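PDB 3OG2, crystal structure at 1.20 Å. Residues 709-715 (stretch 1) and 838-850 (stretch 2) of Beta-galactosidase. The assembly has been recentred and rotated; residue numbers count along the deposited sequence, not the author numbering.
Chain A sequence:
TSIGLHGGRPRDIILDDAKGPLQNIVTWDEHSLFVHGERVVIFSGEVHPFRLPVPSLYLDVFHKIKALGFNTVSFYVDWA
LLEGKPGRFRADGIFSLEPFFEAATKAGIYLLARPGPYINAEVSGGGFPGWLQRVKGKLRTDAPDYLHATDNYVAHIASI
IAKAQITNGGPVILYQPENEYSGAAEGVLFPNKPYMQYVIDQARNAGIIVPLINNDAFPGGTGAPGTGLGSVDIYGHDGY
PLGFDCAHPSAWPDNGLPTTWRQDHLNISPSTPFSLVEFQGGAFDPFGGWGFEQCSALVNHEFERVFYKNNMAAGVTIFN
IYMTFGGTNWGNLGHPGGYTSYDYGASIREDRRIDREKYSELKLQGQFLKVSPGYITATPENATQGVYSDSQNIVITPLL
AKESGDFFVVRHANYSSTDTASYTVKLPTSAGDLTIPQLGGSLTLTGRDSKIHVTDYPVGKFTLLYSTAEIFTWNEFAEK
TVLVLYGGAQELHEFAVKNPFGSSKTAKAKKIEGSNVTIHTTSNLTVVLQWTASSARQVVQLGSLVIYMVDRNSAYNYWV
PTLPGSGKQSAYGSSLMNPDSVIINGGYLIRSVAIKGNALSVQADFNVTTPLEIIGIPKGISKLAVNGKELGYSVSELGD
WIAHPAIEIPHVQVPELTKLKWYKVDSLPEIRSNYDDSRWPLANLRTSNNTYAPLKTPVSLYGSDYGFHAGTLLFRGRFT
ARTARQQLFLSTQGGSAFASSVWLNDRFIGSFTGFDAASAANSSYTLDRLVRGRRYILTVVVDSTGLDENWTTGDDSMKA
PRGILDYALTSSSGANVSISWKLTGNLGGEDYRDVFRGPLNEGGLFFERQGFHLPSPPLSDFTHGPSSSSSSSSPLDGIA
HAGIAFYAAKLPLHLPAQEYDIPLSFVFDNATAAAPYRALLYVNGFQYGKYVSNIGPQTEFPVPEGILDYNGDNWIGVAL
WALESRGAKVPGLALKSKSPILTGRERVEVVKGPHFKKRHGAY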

# COMPACT_ATOMS: atom_id res chain seq x y z
N HIS A 709 7.63 13.05 19.96
CA HIS A 709 8.09 12.26 18.81
C HIS A 709 7.40 12.62 17.51
O HIS A 709 7.76 12.03 16.47
CB HIS A 709 7.81 10.74 19.07
CG HIS A 709 8.37 10.36 20.41
ND1 HIS A 709 9.70 10.60 20.76
CD2 HIS A 709 7.71 9.84 21.48
CE1 HIS A 709 9.84 10.18 22.02
NE2 HIS A 709 8.67 9.71 22.47
N ALA A 710 6.42 13.50 17.55
CA ALA A 710 5.50 13.68 16.43
C ALA A 710 5.32 15.18 16.10
O ALA A 710 5.04 16.01 16.97
CB ALA A 710 4.11 13.14 16.78
N GLY A 711 5.36 15.50 14.81
CA GLY A 711 4.96 16.82 14.35
C GLY A 711 5.87 17.94 14.81
O GLY A 711 7.06 17.78 15.15
N THR A 712 5.27 19.15 14.80
CA THR A 712 6.09 20.33 14.95
C THR A 712 6.50 20.53 16.42
O THR A 712 5.72 20.33 17.35
CB THR A 712 5.23 21.56 14.51
OG1 THR A 712 4.64 21.30 13.25
CG2 THR A 712 6.06 22.85 14.43
N LEU A 713 7.75 20.95 16.62
CA LEU A 713 8.29 21.28 17.93
C LEU A 713 8.49 22.78 18.07
O LEU A 713 8.75 23.48 17.07
CB LEU A 713 9.67 20.61 18.08
CG LEU A 713 9.71 19.09 17.94
CD1 LEU A 713 11.15 18.62 18.09
CD2 LEU A 713 8.77 18.43 18.95
N LEU A 714 8.40 23.28 19.30
CA LEU A 714 8.72 24.66 19.60
C LEU A 714 9.72 24.72 20.75
O LEU A 714 9.63 23.94 21.68
CB LEU A 714 7.52 25.52 19.93
CG LEU A 714 6.57 25.84 18.78
CD1 LEU A 714 5.57 24.72 18.58
CD2 LEU A 714 5.85 27.17 19.04
N PHE A 715 10.61 25.68 20.65
CA PHE A 715 11.60 25.93 21.69
C PHE A 715 11.56 27.39 22.08
O PHE A 715 11.37 28.25 21.21
CB PHE A 715 13.03 25.64 21.20
CG PHE A 715 13.18 24.20 20.77
CD1 PHE A 715 12.79 23.77 19.48
CD2 PHE A 715 13.69 23.27 21.65
CE1 PHE A 715 12.87 22.42 19.17
CE2 PHE A 715 13.83 21.91 21.37
CZ PHE A 715 13.40 21.53 20.11
N GLY A 838 -4.57 8.41 18.44
CA GLY A 838 -3.25 7.81 18.55
C GLY A 838 -2.15 8.80 18.83
O GLY A 838 -2.35 10.02 18.91
N PRO A 839 -0.95 8.25 19.01
CA PRO A 839 0.16 9.01 19.58
C PRO A 839 0.81 9.99 18.60
O PRO A 839 1.61 10.79 19.09
CB PRO A 839 1.19 7.92 19.98
CG PRO A 839 0.86 6.73 19.08
CD PRO A 839 -0.64 6.78 18.87
N LEU A 840 0.58 9.91 17.30
CA LEU A 840 1.34 10.72 16.33
C LEU A 840 0.46 11.79 15.68
O LEU A 840 1.01 12.72 15.09
CB LEU A 840 1.94 9.83 15.24
CG LEU A 840 2.80 8.67 15.78
CD1 LEU A 840 3.41 7.91 14.62
CD2 LEU A 840 3.90 9.20 16.71
N ASN A 841 -0.87 11.70 15.83
CA ASN A 841 -1.76 12.58 15.07
C ASN A 841 -1.49 14.06 15.25
O ASN A 841 -1.53 14.81 14.26
CB ASN A 841 -3.22 12.20 15.45
CG ASN A 841 -4.24 12.97 14.61
OD1 ASN A 841 -4.24 12.80 13.37
ND2 ASN A 841 -5.08 13.77 15.25
N GLU A 842 -1.25 14.47 16.51
CA GLU A 842 -1.00 15.87 16.81
C GLU A 842 0.47 16.21 16.94
O GLU A 842 1.20 15.45 17.59
CB GLU A 842 -1.41 16.24 18.24
CG GLU A 842 -2.82 16.02 18.48
CD GLU A 842 -3.31 16.30 19.90
OE1 GLU A 842 -2.70 16.83 20.88
OE2 GLU A 842 -4.50 15.92 19.96
N GLY A 843 0.86 17.35 16.40
CA GLY A 843 2.16 17.92 16.76
C GLY A 843 2.01 18.96 17.86
O GLY A 843 1.00 18.95 18.62
N GLY A 844 3.01 19.86 17.94
CA GLY A 844 3.13 20.77 19.07
C GLY A 844 2.58 22.17 18.79
O GLY A 844 2.81 23.02 19.66
N LEU A 845 1.99 22.46 17.62
CA LEU A 845 1.54 23.82 17.43
C LEU A 845 0.40 24.16 18.41
O LEU A 845 -0.35 23.29 18.83
CB LEU A 845 1.01 23.98 16.00
CG LEU A 845 2.10 23.99 14.91
CD1 LEU A 845 1.47 23.90 13.53
CD2 LEU A 845 3.01 25.21 15.02
N PHE A 846 0.29 25.45 18.78
CA PHE A 846 -0.66 25.85 19.78
C PHE A 846 -2.05 25.32 19.51
O PHE A 846 -2.70 24.78 20.42
CB PHE A 846 -0.70 27.39 19.85
CG PHE A 846 -1.84 27.96 20.65
CD1 PHE A 846 -1.71 28.00 22.05
CD2 PHE A 846 -2.98 28.45 20.03
CE1 PHE A 846 -2.78 28.53 22.78
CE2 PHE A 846 -4.03 28.97 20.76
CZ PHE A 846 -3.91 29.00 22.15
N PHE A 847 -2.55 25.43 18.28
CA PHE A 847 -3.95 24.98 18.08
C PHE A 847 -4.10 23.48 18.36
O PHE A 847 -5.16 23.03 18.85
CB PHE A 847 -4.50 25.32 16.69
CG PHE A 847 -3.93 24.44 15.57
CD1 PHE A 847 -4.66 23.35 15.14
CD2 PHE A 847 -2.71 24.69 14.97
CE1 PHE A 847 -4.23 22.49 14.13
CE2 PHE A 847 -2.25 23.86 13.94
CZ PHE A 847 -3.00 22.76 13.54
N GLU A 848 -3.07 22.67 18.03
CA GLU A 848 -3.11 21.22 18.30
C GLU A 848 -3.09 20.94 19.80
O GLU A 848 -3.83 20.10 20.30
CB GLU A 848 -1.89 20.55 17.61
CG GLU A 848 -1.87 20.74 16.10
CD GLU A 848 -0.65 20.08 15.47
OE1 GLU A 848 0.50 20.59 15.63
OE2 GLU A 848 -0.87 19.05 14.78
N ARG A 849 -2.19 21.69 20.51
CA ARG A 849 -2.07 21.45 21.93
C ARG A 849 -3.41 21.72 22.62
O ARG A 849 -3.75 21.03 23.59
CB ARG A 849 -1.01 22.37 22.57
CG ARG A 849 0.38 22.13 21.94
CD ARG A 849 1.46 22.84 22.74
NE ARG A 849 1.25 24.25 23.05
CZ ARG A 849 1.82 25.30 22.48
NH1 ARG A 849 2.64 25.20 21.44
NH2 ARG A 849 1.56 26.52 22.95
N GLN A 850 -4.17 22.70 22.15
CA GLN A 850 -5.43 23.05 22.80
C GLN A 850 -6.55 22.10 22.37
O GLN A 850 -7.62 22.11 22.98
CB GLN A 850 -5.88 24.46 22.40
CG GLN A 850 -4.80 25.53 22.72
CD GLN A 850 -5.01 25.92 24.19
OE1 GLN A 850 -6.08 26.43 24.59
NE2 GLN A 850 -4.06 25.62 25.01
O HOH W 1 2.43 19.67 13.84

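A loop running into a strand meets a loop running into a helix, burying 381 Å² between them; the touching residues are at least 129 apart in sequence. The nearest CA atoms across the stretches are those of Gly711 and Gly843, 3.9 Å apart. That approach depends on missing side chains: an ideal CB built on Gly711 would sit 2.5 Å from Gly843 CA, and one on Gly843 would sit 2.6 Å from Thr712 N. Gly711 also has a positive phi of 66°, which by itself favours glycine.

Ala710 loses the most surface, 66 Å². Its CA-to-CB bond points toward the other stretch, and the methyl rests among backbone carbonyls, with Ala710 CB 3.6 Å from Leu840 O and 3.8 Å from Glu842 O; Ala710 CB also touches Leu840 CD2 at 3.9 Å, an apolar contact. The carbonyl of the same residue receives a CA-H...O contact, Gly843 CA to Ala710 O at 3.5 Å with 146° at the hydrogen.

Thr712, covering 61 Å², supplies the one direct hydrogen bond across the stretches. Gly844 N donates to Thr712 O at 2.8 Å, but the N-H...O angle of 128° makes it weak despite the short distance. Thr712 CG2 packs 3.9 Å from Leu845 CD2. Water 1 adds an indirect link, accepting from Thr712 N at 3.0 Å and donating to Glu848 OE1 at 2.8 Å. Glu848, from the helix, ties down the loop before it: Gly843 N donates to Glu848 OE2 (2.9 Å, 167°) and Leu845 N to Glu848 OE1 (3.1 Å, 149°), the latter from the N-cap position.

Leu714, in the strand, contributes 48 Å². Leu714 CD1 lies 3.4 Å from Gly844 O and, at the edge of the guanidinium near its plane, 4.1 Å from Arg849 NH1. Arg849 NH1 donates to Gly844 O at 2.8 Å, so the methyl packs beside an already bonded polar pair.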